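PDB 2ZIB: type-2 ice-structuring protein from Brachyopsis rostratus, which binds to ice crystals and inhibits their growth, protecting the blood of the fish from freezing in subzero sea water. Local coordinates for residues T94-D98 with C114-L118; I60-W66 with A122-I127; H44-H49 with W80-P85; L16-F22 with E52-I57; C72-W78 with D98-C104. All coordinates share one frame. Residue numbers count along the deposited sequence, not the author numbering.

Contact 1: residues T94-D98 with C114-L118; sequences TKPND and CWDDL
The loop 94-98 runs beside the strand 115-118; the touching parts, 95-98 and 115-117, run 30° apart. P96 follows a cis peptide bond, and its CA lies 5.8 Å from CA of D117. In position this matches the cis-proline loop and the WND-type strand that form the sugar-binding calcium site of many C-type lectins. This protein is calcium-independent. The D117 carboxylate (chi1 p) points at the loop and takes its backbone amides. N97 N donates to D117 OD1 at 2.9 Å, and D98 N to D117 OD2 at 2.9 Å. D98 adopts a left-handed backbone (57/36), and its own OD1 accepts from W78. K95 and D116 meet through a water: K95 NZ gives to it at 2.6 Å, and it gives to D116 OD2 at 2.7 Å. D116 OD1 accepts from D117 N at 2.8 Å. Strand 115-118 pairs antiparallel with strand 104-107, while W115 turns inward, bonds Q54 through NE1 and packs on M105, M107 and I67.

Contact 2: residues I60-W66 with A122-I127; sequences IVAGIVW and ASHASI
W66 N donates to A125 O at 2.9 Å, the strongest bond between these two parallel strand ends. The return bond, I127 N to W66 O, is weak at 3.4 Å. Together they flank S126, which is paired with W66 at a CA-CA distance of 4.5 Å. The indole NE1 of W66 (chi1 m, chi2 130°) donates to A122 O at 3.1 Å and also to the backbone of M29. Just ahead of strand 65-67 a water gives to I64 O at 2.7 Å and accepts from A125 N in strand 124-131 at 2.9 Å. H124 (chi1 m) sets its edge toward the face of W66, a T-shaped pair with centroids 5.2 Å apart and planes at 76°. I64 CG2 sits 3.5 Å from the centroid of the H124 ring, over its face. Further along, I60 CG2 and V61 CG1 reach I127 CD1 at 3.7 and 3.9 Å. Between these strands of the C-type lectin fold only a short seam is backbone pairing; aromatic, aliphatic and water-mediated contacts extend it.

Contact 3: residues H44-H49 with W80-P85; sequences HLASIH and WTDGTP. With SO4 (sulfate ion), chain B.
The WTDG sequence at 80-83 resembles the WxDG motif of many C-type lectins, and forms a type I beta turn from W80 to G83, overlapped by an Asx turn at D82. G83 N bonds W80 O at 3.0 Å. D82 OD1 accepts from T84 N at 3.0 Å and from T84 OG1 at 2.7 Å. The largely extended segment 44-49 runs beside this turn, with CA atoms 5.9 Å apart for H44 and D82 and 6.1 Å for S47 and W80. S47 (chi1 p) is the polar link: its OG donates to D82 OD2 at 2.6 Å and accepts from H49 NE2 at 2.8 Å. H49 ND1 bonds D87. S47 CB lies over the W80 face, 3.5 Å from the five-membered ring centroid, a CH-pi contact. Two waters join L45 O to the turn. One gives to L45 O and T81 OG1, both at 2.8 Å, and accepts from D82 N. The other gives to L45 O and D82 OD2 and accepts from S47 N. A third water joins W80 NE1 to I48 O. The H44 ring (chi1 m) lies over D82 CA, and its NE2 donates to sulfate O2 at 2.7 Å; the ion probably comes from the crystallisation liquor. E35 of helix 31-40 bonds H44 ND1 and T81 OG1. I48 packs on helix 51-60, A46 on strand 124-131, and W80 on M105 of strand 104-107.

Contact 4: residues L16-F22 with E52-I57; sequences LHGQRCF and EEQLYI
An N-terminal beta hairpin packs here against helix 51-60, as in the long-form C-type lectin domain. A type II' turn from H17 to R20 links its strands, with H17 N to R20 O at 2.9 Å and R20 N to H17 O at 3.0 Å. G18 sits in the turn at phi/psi 63/-124. Strand 20-22 and helix segment 52-57 approach to 11.5 Å between axes and cross at -31°. H17 (chi1 t) and Y56 (chi1 t) are the most buried by the contact. H17 CB stands 3.5 Å from the Y56 ring centroid, almost on its normal. F22 completes an aromatic cluster: F22 CD1 meets Y56 CE2 at 3.6 Å, and F22 CE2 touches I57 CD1 at 3.7 Å. Y56 OH bonds T15, and a water links it to L16 O. E53 (chi1 m) holds the polar side. Its OE1 accepts from H49 N. R20 NH1 bonds both E53 OE2, in a 2.9 Å salt bridge, and S47 O. A water gives to E53 OE2 at 2.7 Å.

Contact 5: residues C72-W78 with D98-C104; sequences CKVAGAW and DILSDCC
Both segments turn back on themselves within the long loop region of the C-type lectin fold. Segment 72-78 holds a type II turn from V74 to A77, closed by A77 N to V74 O at 3.0 Å. Segment 98-104 holds a type I turn from I99 to D102, closed by D102 N to I99 O at 3.0 Å. Their CA atoms come to 5.2 Å for C72 and C103 and 4.6 Å for G76 and D98. G76 has phi 77°, and a CB there would clash with D98 OD2. C103 and C104, which opens strand 104-107, form a classic beta bulge opposite L118. W78 (chi1 m, chi2 91°) donates from NE1 to D98 OD1 at 3.0 Å. A water gives to G76 O at 2.8 Å and to D98 OD2 at 2.6 Å. A75 CB packs on L100 CG at 3.8 Å. A disulfide joins the other end: C72 SG to C103 SG is 2.0 Å, with chi3 101°, chi1 m at C72 and p at C103.

In the fold
Contacts 2, 3 and 4 share the main body of the domain. Contact 2 is strand pairing in the mixed sheet, contact 4 seats helix 51-60 against the hairpin, and contact 3 lies between sheet, helices and loop. I127, I57 and I48 connect them by apolar packing, and R20 of contact 4 bonds S47 of contact 3. Contacts 1 to 4 are all partly buried; contact 5 is a surface contact, held chiefly by a disulfide and one indole hydrogen bond. Contact 1 relies on carboxylate-to-amide bonds. These two share D98, which bonds W78 with its side chain and D117 with its backbone. Contacts 4 and 5 lie on opposite sides of the chain's centre, about 26 Å apart between centres.

Contact 1: residues T94-D98 with C114-L118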
# COMPACT_ATOMS: atom_id res chain seq x y z
N THR A 94 6.56 16.57 7.94
CA THR A 94 7.92 16.25 8.40
C THR A 94 8.40 14.84 8.06
O THR A 94 9.49 14.46 8.45
CB THR A 94 8.13 16.53 9.91
OG1 THR A 94 7.61 15.44 10.69
CG2 THR A 94 7.38 17.77 10.38
N LYS A 95 7.55 14.07 7.40
CA LYS A 95 7.95 12.70 6.99
C LYS A 95 8.31 12.66 5.52
O LYS A 95 7.89 13.55 4.76
CB LYS A 95 6.74 11.76 7.33
CG LYS A 95 6.22 11.91 8.76
CD LYS A 95 7.30 11.70 9.78
CE LYS A 95 6.71 11.99 11.13
NZ LYS A 95 7.68 11.68 12.26
N PRO A 96 9.06 11.67 5.06
CA PRO A 96 9.56 10.53 5.84
C PRO A 96 10.78 10.87 6.67
O PRO A 96 11.50 11.79 6.34
CB PRO A 96 9.91 9.52 4.72
CG PRO A 96 10.35 10.38 3.53
CD PRO A 96 9.43 11.59 3.63
N ASN A 97 11.04 10.13 7.74
CA ASN A 97 12.31 10.37 8.49
C ASN A 97 13.51 9.75 7.77
O ASN A 97 14.62 10.23 7.99
CB ASN A 97 12.29 9.87 9.94
CG ASN A 97 11.63 10.81 10.85
OD1 ASN A 97 12.19 11.85 11.27
ND2 ASN A 97 10.40 10.47 11.17
N ASP A 98 13.28 8.76 6.89
CA ASP A 98 14.37 8.16 6.11
C ASP A 98 15.49 7.60 7.02
O ASP A 98 16.68 7.65 6.67
CB ASP A 98 14.90 9.15 5.07
CG ASP A 98 13.94 9.37 3.95
OD1 ASP A 98 12.99 8.55 3.76
OD2 ASP A 98 14.13 10.32 3.16
N CYS A 114 -2.33 10.09 5.55
CA CYS A 114 -1.01 10.48 5.10
C CYS A 114 0.01 9.40 5.47
O CYS A 114 -0.14 8.66 6.47
CB CYS A 114 -0.62 11.86 5.64
SG CYS A 114 -0.51 12.02 7.46
N TRP A 115 1.09 9.33 4.67
CA TRP A 115 2.04 8.24 4.82
C TRP A 115 3.15 8.51 5.84
O TRP A 115 3.55 9.66 6.04
CB TRP A 115 2.73 7.96 3.48
CG TRP A 115 1.79 7.71 2.33
CD1 TRP A 115 0.42 7.50 2.33
CD2 TRP A 115 2.19 7.72 0.97
NE1 TRP A 115 -0.04 7.34 1.04
CE2 TRP A 115 1.03 7.49 0.18
CE3 TRP A 115 3.43 7.90 0.32
CZ2 TRP A 115 1.06 7.43 -1.23
CZ3 TRP A 115 3.47 7.82 -1.11
CH2 TRP A 115 2.28 7.59 -1.85
N ASP A 116 3.66 7.45 6.45
CA ASP A 116 4.79 7.56 7.35
C ASP A 116 5.61 6.29 7.22
O ASP A 116 5.09 5.25 6.79
CB ASP A 116 4.29 7.79 8.78
CG ASP A 116 5.35 8.29 9.75
OD1 ASP A 116 6.50 8.59 9.36
OD2 ASP A 116 4.99 8.45 10.94
N ASP A 117 6.89 6.40 7.61
CA ASP A 117 7.80 5.26 7.56
C ASP A 117 8.05 4.74 8.96
O ASP A 117 8.49 5.48 9.84
CB ASP A 117 9.10 5.62 6.78
CG ASP A 117 9.84 6.87 7.23
OD1 ASP A 117 9.31 7.83 7.85
OD2 ASP A 117 11.04 6.96 6.85
N LEU A 118 7.68 3.48 9.17
CA LEU A 118 7.66 2.85 10.50
C LEU A 118 8.55 1.60 10.46
O LEU A 118 8.89 1.11 9.36
CB LEU A 118 6.22 2.40 10.83
CG LEU A 118 5.32 3.43 11.50
CD1 LEU A 118 5.74 3.75 12.90
CD2 LEU A 118 5.13 4.76 10.72
O HOH W 1 6.86 9.25 12.68

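Contact 2: residues I60-W66 with A122-I127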
# COMPACT_ATOMS: atom_id res chain seq x y z
N ILE A 60 -11.63 2.57 1.72
CA ILE A 60 -11.81 1.14 1.95
C ILE A 60 -11.42 0.72 3.36
O ILE A 60 -12.10 -0.11 3.97
CB ILE A 60 -10.99 0.32 0.89
CG1 ILE A 60 -11.69 0.35 -0.46
CG2 ILE A 60 -10.68 -1.14 1.41
CD1 ILE A 60 -13.20 0.36 -0.37
N VAL A 61 -10.34 1.33 3.85
CA VAL A 61 -9.58 0.76 4.98
C VAL A 61 -10.12 1.26 6.32
O VAL A 61 -10.77 2.30 6.37
CB VAL A 61 -8.07 1.03 4.85
CG1 VAL A 61 -7.51 0.41 3.57
CG2 VAL A 61 -7.74 2.52 4.89
N ALA A 62 -9.79 0.57 7.41
CA ALA A 62 -10.41 0.91 8.69
C ALA A 62 -9.48 1.50 9.72
O ALA A 62 -9.90 1.70 10.86
CB ALA A 62 -11.12 -0.30 9.28
N GLY A 63 -8.25 1.77 9.37
CA GLY A 63 -7.22 2.32 10.29
C GLY A 63 -5.85 2.37 9.60
O GLY A 63 -5.78 2.44 8.35
N ILE A 64 -4.77 2.32 10.37
CA ILE A 64 -3.41 2.20 9.78
C ILE A 64 -3.36 0.98 8.87
O ILE A 64 -3.83 -0.12 9.24
CB ILE A 64 -2.36 2.01 10.89
CG1 ILE A 64 -2.24 3.28 11.73
CG2 ILE A 64 -1.01 1.64 10.26
CD1 ILE A 64 -1.45 3.07 13.00
N VAL A 65 -2.76 1.13 7.69
CA VAL A 65 -2.54 -0.03 6.82
C VAL A 65 -1.16 0.05 6.20
O VAL A 65 -0.70 1.12 5.75
CB VAL A 65 -3.59 -0.17 5.65
CG1 VAL A 65 -4.92 -0.65 6.18
CG2 VAL A 65 -3.70 1.09 4.78
N TRP A 66 -0.49 -1.09 6.15
CA TRP A 66 0.70 -1.21 5.30
C TRP A 66 0.36 -1.05 3.82
O TRP A 66 -0.64 -1.60 3.37
CB TRP A 66 1.37 -2.56 5.53
CG TRP A 66 2.03 -2.76 6.83
CD1 TRP A 66 1.87 -3.85 7.68
CD2 TRP A 66 3.07 -1.94 7.43
NE1 TRP A 66 2.74 -3.75 8.74
CE2 TRP A 66 3.53 -2.64 8.59
CE3 TRP A 66 3.74 -0.76 7.04
CZ2 TRP A 66 4.57 -2.13 9.39
CZ3 TRP A 66 4.75 -0.25 7.86
CH2 TRP A 66 5.16 -0.95 9.02
N ALA A 122 6.30 -3.77 12.70
CA ALA A 122 5.03 -3.38 13.31
C ALA A 122 3.87 -4.19 12.69
O ALA A 122 3.88 -4.50 11.49
CB ALA A 122 4.76 -1.86 13.14
N SER A 123 2.87 -4.49 13.51
CA SER A 123 1.79 -5.35 13.11
C SER A 123 0.57 -4.55 12.74
O SER A 123 -0.05 -3.93 13.60
CB SER A 123 1.46 -6.25 14.30
OG SER A 123 0.53 -7.21 13.85
N HIS A 124 0.21 -4.53 11.46
CA HIS A 124 -0.89 -3.72 10.95
C HIS A 124 -1.66 -4.46 9.89
O HIS A 124 -1.12 -5.36 9.21
CB HIS A 124 -0.37 -2.39 10.37
CG HIS A 124 0.29 -1.50 11.37
ND1 HIS A 124 -0.39 -0.93 12.43
CD2 HIS A 124 1.57 -1.06 11.47
CE1 HIS A 124 0.45 -0.17 13.12
NE2 HIS A 124 1.64 -0.22 12.54
N ALA A 125 -2.93 -4.09 9.73
CA ALA A 125 -3.71 -4.47 8.56
C ALA A 125 -3.01 -3.95 7.30
O ALA A 125 -2.04 -3.17 7.38
CB ALA A 125 -5.14 -3.91 8.71
N SER A 126 -3.51 -4.36 6.12
CA SER A 126 -2.82 -4.00 4.89
C SER A 126 -3.80 -3.98 3.75
O SER A 126 -4.95 -4.45 3.85
CB SER A 126 -1.67 -4.99 4.65
OG SER A 126 -2.15 -6.35 4.61
N ILE A 127 -3.32 -3.52 2.61
CA ILE A 127 -4.12 -3.48 1.38
C ILE A 127 -3.28 -3.97 0.23
O ILE A 127 -2.13 -3.51 0.03
CB ILE A 127 -4.76 -2.11 1.13
CG1 ILE A 127 -5.70 -2.13 -0.07
CG2 ILE A 127 -3.77 -1.06 1.11
CD1 ILE A 127 -7.16 -1.73 0.27
O HOH W 2 -3.56 -1.77 11.34

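Contact 3: residues H44-H49 with W80-P85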
# COMPACT_ATOMS: atom_id res chain seq x y z
N HIS A 44 0.40 -7.50 -4.89
CA HIS A 44 1.45 -6.84 -4.07
C HIS A 44 0.71 -5.98 -3.08
O HIS A 44 -0.44 -5.60 -3.32
CB HIS A 44 2.36 -5.95 -4.93
CG HIS A 44 3.31 -6.72 -5.80
ND1 HIS A 44 4.41 -7.37 -5.28
CD2 HIS A 44 3.28 -7.01 -7.12
CE1 HIS A 44 5.05 -7.99 -6.27
NE2 HIS A 44 4.38 -7.78 -7.40
N LEU A 45 1.40 -5.56 -2.01
CA LEU A 45 0.87 -4.42 -1.26
C LEU A 45 0.58 -3.28 -2.25
O LEU A 45 1.35 -3.09 -3.20
CB LEU A 45 1.91 -3.98 -0.23
CG LEU A 45 1.97 -4.86 1.02
CD1 LEU A 45 3.19 -4.48 1.86
CD2 LEU A 45 0.70 -4.77 1.85
N ALA A 46 -0.46 -2.51 -2.00
CA ALA A 46 -0.86 -1.51 -2.99
C ALA A 46 0.19 -0.43 -3.16
O ALA A 46 0.71 0.13 -2.18
CB ALA A 46 -2.17 -0.87 -2.56
N SER A 47 0.42 -0.06 -4.43
CA SER A 47 1.08 1.21 -4.75
C SER A 47 0.01 2.25 -5.05
O SER A 47 -1.11 1.92 -5.46
CB SER A 47 2.03 1.02 -5.93
OG SER A 47 1.28 0.68 -7.08
N ILE A 48 0.36 3.53 -4.85
CA ILE A 48 -0.58 4.63 -4.96
C ILE A 48 0.02 5.73 -5.83
O ILE A 48 1.16 6.17 -5.63
CB ILE A 48 -0.90 5.19 -3.56
CG1 ILE A 48 -1.41 4.08 -2.62
CG2 ILE A 48 -1.89 6.37 -3.68
CD1 ILE A 48 -1.87 4.55 -1.25
N HIS A 49 -0.74 6.14 -6.85
CA HIS A 49 -0.16 6.97 -7.93
C HIS A 49 -0.88 8.26 -8.16
O HIS A 49 -0.53 8.99 -9.08
CB HIS A 49 -0.12 6.15 -9.23
CG HIS A 49 0.74 4.95 -9.08
ND1 HIS A 49 2.11 5.05 -9.09
CD2 HIS A 49 0.45 3.66 -8.78
CE1 HIS A 49 2.63 3.86 -8.82
NE2 HIS A 49 1.64 2.99 -8.65
N TRP A 80 8.22 0.91 -4.78
CA TRP A 80 7.03 0.07 -4.61
C TRP A 80 7.35 -1.39 -4.89
O TRP A 80 8.06 -1.68 -5.89
CB TRP A 80 5.92 0.51 -5.57
CG TRP A 80 5.36 1.90 -5.36
CD1 TRP A 80 5.41 2.95 -6.26
CD2 TRP A 80 4.59 2.38 -4.24
NE1 TRP A 80 4.78 4.06 -5.75
CE2 TRP A 80 4.23 3.73 -4.53
CE3 TRP A 80 4.15 1.80 -3.03
CZ2 TRP A 80 3.48 4.50 -3.63
CZ3 TRP A 80 3.39 2.57 -2.15
CH2 TRP A 80 3.07 3.92 -2.46
N THR A 81 6.78 -2.31 -4.13
CA THR A 81 7.07 -3.73 -4.38
C THR A 81 6.58 -4.21 -5.76
O THR A 81 7.10 -5.20 -6.28
CB THR A 81 6.45 -4.63 -3.33
OG1 THR A 81 5.04 -4.35 -3.26
CG2 THR A 81 7.10 -4.42 -1.95
N ASP A 82 5.60 -3.51 -6.34
CA ASP A 82 5.10 -3.92 -7.65
C ASP A 82 5.94 -3.33 -8.80
O ASP A 82 5.61 -3.55 -9.96
CB ASP A 82 3.63 -3.57 -7.84
CG ASP A 82 3.34 -2.09 -7.80
OD1 ASP A 82 4.28 -1.26 -7.78
OD2 ASP A 82 2.14 -1.71 -7.82
N GLY A 83 7.02 -2.60 -8.51
CA GLY A 83 7.88 -2.07 -9.56
C GLY A 83 7.37 -0.82 -10.25
O GLY A 83 8.04 -0.32 -11.16
N THR A 84 6.21 -0.30 -9.87
CA THR A 84 5.67 0.90 -10.51
C THR A 84 6.40 2.14 -10.01
O THR A 84 7.07 2.09 -8.98
CB THR A 84 4.16 1.04 -10.25
OG1 THR A 84 3.92 1.17 -8.83
CG2 THR A 84 3.38 -0.19 -10.78
N PRO A 85 6.29 3.26 -10.74
CA PRO A 85 7.04 4.44 -10.34
C PRO A 85 6.55 5.12 -9.05
O PRO A 85 5.35 5.06 -8.79
CB PRO A 85 6.87 5.40 -11.55
CG PRO A 85 5.78 4.89 -12.35
CD PRO A 85 5.58 3.45 -12.02
S SO4 B . 3.50 -8.80 -10.59
O1 SO4 B . 2.43 -9.34 -9.66
O2 SO4 B . 4.75 -8.59 -9.90
O3 SO4 B . 3.73 -9.78 -11.66
O4 SO4 B . 3.12 -7.45 -11.04
O HOH W 3 3.68 -2.14 -4.43
O HOH W 4 0.20 -2.69 -6.09
O HOH W 5 3.80 6.81 -6.14

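Contact 4: residues L16-F22 with E52-I57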
# COMPACT_ATOMS: atom_id res chain seq x y z
N LEU A 16 -13.04 -3.02 -7.28
CA LEU A 16 -12.53 -2.40 -8.48
C LEU A 16 -12.39 -0.88 -8.36
O LEU A 16 -13.32 -0.19 -7.94
CB LEU A 16 -13.52 -2.75 -9.63
CG LEU A 16 -13.15 -2.18 -11.01
CD1 LEU A 16 -11.86 -2.77 -11.59
CD2 LEU A 16 -14.28 -2.41 -11.96
N HIS A 17 -11.22 -0.36 -8.73
CA HIS A 17 -11.08 1.07 -9.00
C HIS A 17 -10.25 1.24 -10.25
O HIS A 17 -9.11 0.78 -10.31
CB HIS A 17 -10.38 1.84 -7.84
CG HIS A 17 -10.11 3.28 -8.19
ND1 HIS A 17 -8.93 3.72 -8.76
CD2 HIS A 17 -10.94 4.35 -8.19
CE1 HIS A 17 -9.02 5.01 -9.03
NE2 HIS A 17 -10.25 5.41 -8.74
N GLY A 18 -10.80 1.87 -11.30
CA GLY A 18 -10.05 2.04 -12.52
C GLY A 18 -9.71 0.70 -13.15
O GLY A 18 -10.63 -0.12 -13.42
N GLN A 19 -8.42 0.48 -13.37
CA GLN A 19 -7.95 -0.76 -14.00
C GLN A 19 -7.41 -1.76 -12.94
O GLN A 19 -6.73 -2.73 -13.31
CB GLN A 19 -6.82 -0.41 -14.96
CG GLN A 19 -7.23 0.57 -16.09
CD GLN A 19 -8.28 -0.05 -16.93
OE1 GLN A 19 -9.43 0.40 -16.93
NE2 GLN A 19 -7.93 -1.15 -17.63
N ARG A 20 -7.62 -1.48 -11.65
CA ARG A 20 -7.02 -2.28 -10.57
C ARG A 20 -8.06 -2.84 -9.62
O ARG A 20 -9.15 -2.26 -9.46
CB ARG A 20 -6.00 -1.39 -9.82
CG ARG A 20 -4.89 -0.84 -10.72
CD ARG A 20 -4.03 0.18 -9.98
NE ARG A 20 -3.17 -0.48 -9.02
CZ ARG A 20 -2.51 0.19 -8.06
NH1 ARG A 20 -2.73 1.49 -7.84
NH2 ARG A 20 -1.67 -0.48 -7.26
N CYS A 21 -7.66 -3.92 -8.95
CA CYS A 21 -8.47 -4.56 -7.91
C CYS A 21 -7.73 -4.49 -6.59
O CYS A 21 -6.50 -4.65 -6.56
CB CYS A 21 -8.71 -6.05 -8.26
SG CYS A 21 -9.67 -6.26 -9.74
N PHE A 22 -8.48 -4.23 -5.52
CA PHE A 22 -7.91 -4.00 -4.19
C PHE A 22 -8.47 -4.99 -3.19
O PHE A 22 -9.65 -5.34 -3.24
CB PHE A 22 -8.19 -2.56 -3.76
CG PHE A 22 -7.48 -1.56 -4.62
CD1 PHE A 22 -8.04 -1.14 -5.84
CD2 PHE A 22 -6.22 -1.07 -4.26
CE1 PHE A 22 -7.37 -0.24 -6.66
CE2 PHE A 22 -5.52 -0.16 -5.09
CZ PHE A 22 -6.11 0.26 -6.28
N GLU A 52 -6.47 10.60 -6.32
CA GLU A 52 -7.66 9.76 -6.55
C GLU A 52 -7.54 8.36 -5.95
O GLU A 52 -8.47 7.87 -5.29
CB GLU A 52 -7.89 9.66 -8.05
CG GLU A 52 -9.15 8.98 -8.51
CD GLU A 52 -9.44 9.35 -9.96
OE1 GLU A 52 -8.63 9.00 -10.86
OE2 GLU A 52 -10.45 10.03 -10.20
N GLU A 53 -6.39 7.73 -6.17
CA GLU A 53 -6.14 6.40 -5.58
C GLU A 53 -6.03 6.47 -4.07
O GLU A 53 -6.60 5.63 -3.38
CB GLU A 53 -4.89 5.80 -6.20
CG GLU A 53 -5.19 5.19 -7.56
CD GLU A 53 -4.03 4.45 -8.15
OE1 GLU A 53 -2.88 4.59 -7.68
OE2 GLU A 53 -4.25 3.65 -9.11
N GLN A 54 -5.35 7.49 -3.56
CA GLN A 54 -5.21 7.71 -2.11
C GLN A 54 -6.60 7.73 -1.49
O GLN A 54 -6.85 7.10 -0.48
CB GLN A 54 -4.47 9.03 -1.85
CG GLN A 54 -4.41 9.47 -0.38
CD GLN A 54 -3.45 8.66 0.49
OE1 GLN A 54 -2.67 7.84 -0.02
NE2 GLN A 54 -3.51 8.86 1.80
N LEU A 55 -7.50 8.53 -2.08
CA LEU A 55 -8.82 8.69 -1.51
C LEU A 55 -9.67 7.42 -1.67
O LEU A 55 -10.44 7.07 -0.78
CB LEU A 55 -9.53 9.90 -2.15
CG LEU A 55 -8.91 11.28 -1.83
CD1 LEU A 55 -9.63 12.38 -2.69
CD2 LEU A 55 -8.96 11.60 -0.29
N TYR A 56 -9.53 6.72 -2.80
CA TYR A 56 -10.25 5.45 -2.92
C TYR A 56 -9.81 4.45 -1.83
O TYR A 56 -10.63 3.78 -1.19
CB TYR A 56 -9.97 4.82 -4.30
CG TYR A 56 -10.60 3.45 -4.41
CD1 TYR A 56 -11.97 3.33 -4.70
CD2 TYR A 56 -9.88 2.27 -4.23
CE1 TYR A 56 -12.62 2.08 -4.77
CE2 TYR A 56 -10.50 1.03 -4.29
CZ TYR A 56 -11.85 0.93 -4.57
OH TYR A 56 -12.45 -0.31 -4.65
N ILE A 57 -8.50 4.31 -1.64
CA ILE A 57 -7.99 3.37 -0.66
C ILE A 57 -8.35 3.82 0.75
O ILE A 57 -8.77 2.99 1.58
CB ILE A 57 -6.45 3.15 -0.84
CG1 ILE A 57 -6.15 2.45 -2.19
CG2 ILE A 57 -5.87 2.37 0.32
CD1 ILE A 57 -4.67 2.56 -2.66
O HOH W 6 -14.98 -0.34 -5.54
O HOH W 7 -6.59 2.38 -9.52

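Contact 5: residues C72-W78 with D98-C104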
# COMPACT_ATOMS: atom_id res chain seq x y z
N CYS A 72 14.61 0.24 2.35
CA CYS A 72 15.40 -0.52 3.29
C CYS A 72 16.78 -0.87 2.80
O CYS A 72 17.54 -1.50 3.54
CB CYS A 72 14.64 -1.82 3.69
SG CYS A 72 13.05 -1.49 4.48
N LYS A 73 17.11 -0.49 1.58
CA LYS A 73 18.44 -0.75 1.01
C LYS A 73 19.33 0.48 1.06
O LYS A 73 20.46 0.47 1.57
CB LYS A 73 18.31 -1.31 -0.41
CG LYS A 73 17.67 -2.67 -0.52
CD LYS A 73 17.58 -3.11 -1.98
CE LYS A 73 16.63 -4.31 -2.14
NZ LYS A 73 16.91 -5.02 -3.44
N VAL A 74 18.84 1.56 0.45
CA VAL A 74 19.51 2.87 0.44
C VAL A 74 18.57 3.82 1.18
O VAL A 74 17.40 3.94 0.82
CB VAL A 74 19.74 3.33 -1.02
CG1 VAL A 74 20.20 4.80 -1.02
CG2 VAL A 74 20.80 2.44 -1.72
N ALA A 75 19.09 4.48 2.22
CA ALA A 75 18.23 5.30 3.08
C ALA A 75 17.50 6.34 2.24
O ALA A 75 18.12 7.02 1.39
CB ALA A 75 19.04 5.98 4.17
N GLY A 76 16.19 6.44 2.42
CA GLY A 76 15.39 7.43 1.72
C GLY A 76 15.07 7.15 0.27
O GLY A 76 14.37 7.96 -0.35
N ALA A 77 15.53 6.01 -0.28
CA ALA A 77 15.26 5.72 -1.69
C ALA A 77 14.05 4.77 -1.71
O ALA A 77 14.18 3.57 -1.50
CB ALA A 77 16.48 5.11 -2.33
N TRP A 78 12.87 5.35 -1.89
CA TRP A 78 11.60 4.62 -1.83
C TRP A 78 11.37 3.86 -3.14
O TRP A 78 11.59 4.39 -4.23
CB TRP A 78 10.44 5.59 -1.48
CG TRP A 78 10.59 6.08 -0.10
CD1 TRP A 78 11.26 7.22 0.30
CD2 TRP A 78 10.23 5.38 1.10
NE1 TRP A 78 11.36 7.23 1.68
CE2 TRP A 78 10.73 6.11 2.18
CE3 TRP A 78 9.58 4.14 1.34
CZ2 TRP A 78 10.60 5.67 3.50
CZ3 TRP A 78 9.45 3.73 2.64
CH2 TRP A 78 9.95 4.47 3.71
N ASP A 98 13.28 8.76 6.89
CA ASP A 98 14.37 8.16 6.11
C ASP A 98 15.49 7.60 7.02
O ASP A 98 16.68 7.65 6.67
CB ASP A 98 14.90 9.15 5.07
CG ASP A 98 13.94 9.37 3.95
OD1 ASP A 98 12.99 8.55 3.76
OD2 ASP A 98 14.13 10.32 3.16
N ILE A 99 15.11 7.05 8.16
CA ILE A 99 16.05 6.31 9.01
C ILE A 99 15.92 4.84 8.64
O ILE A 99 14.79 4.31 8.61
CB ILE A 99 15.73 6.58 10.53
CG1 ILE A 99 15.79 8.08 10.88
CG2 ILE A 99 16.70 5.82 11.40
CD1 ILE A 99 15.06 8.44 12.22
N LEU A 100 17.04 4.15 8.38
CA LEU A 100 16.95 2.80 7.86
C LEU A 100 16.26 1.79 8.82
O LEU A 100 15.65 0.83 8.37
CB LEU A 100 18.35 2.25 7.50
CG LEU A 100 18.88 2.75 6.15
CD1 LEU A 100 20.36 2.48 6.05
CD2 LEU A 100 18.21 2.02 5.00
N SER A 101 16.35 2.03 10.12
CA SER A 101 15.65 1.19 11.09
C SER A 101 14.12 1.17 10.93
O SER A 101 13.46 0.26 11.45
CB SER A 101 15.98 1.65 12.52
OG SER A 101 15.48 2.94 12.75
N ASP A 102 13.56 2.20 10.28
CA ASP A 102 12.12 2.38 10.21
C ASP A 102 11.77 2.63 8.73
O ASP A 102 11.51 3.77 8.34
CB ASP A 102 11.72 3.65 11.02
CG ASP A 102 11.82 3.50 12.51
OD1 ASP A 102 12.81 2.95 13.04
OD2 ASP A 102 10.88 3.91 13.24
N CYS A 103 11.80 1.56 7.93
CA CYS A 103 11.91 1.75 6.47
C CYS A 103 10.75 1.20 5.67
O CYS A 103 10.84 1.11 4.46
CB CYS A 103 13.27 1.22 5.97
SG CYS A 103 13.53 -0.56 6.22
N CYS A 104 9.63 0.94 6.35
CA CYS A 104 8.43 0.47 5.64
C CYS A 104 7.30 1.52 5.66
O CYS A 104 7.05 2.18 6.70
CB CYS A 104 7.94 -0.83 6.27
SG CYS A 104 8.89 -2.25 5.74
O HOH W 8 12.95 10.07 0.84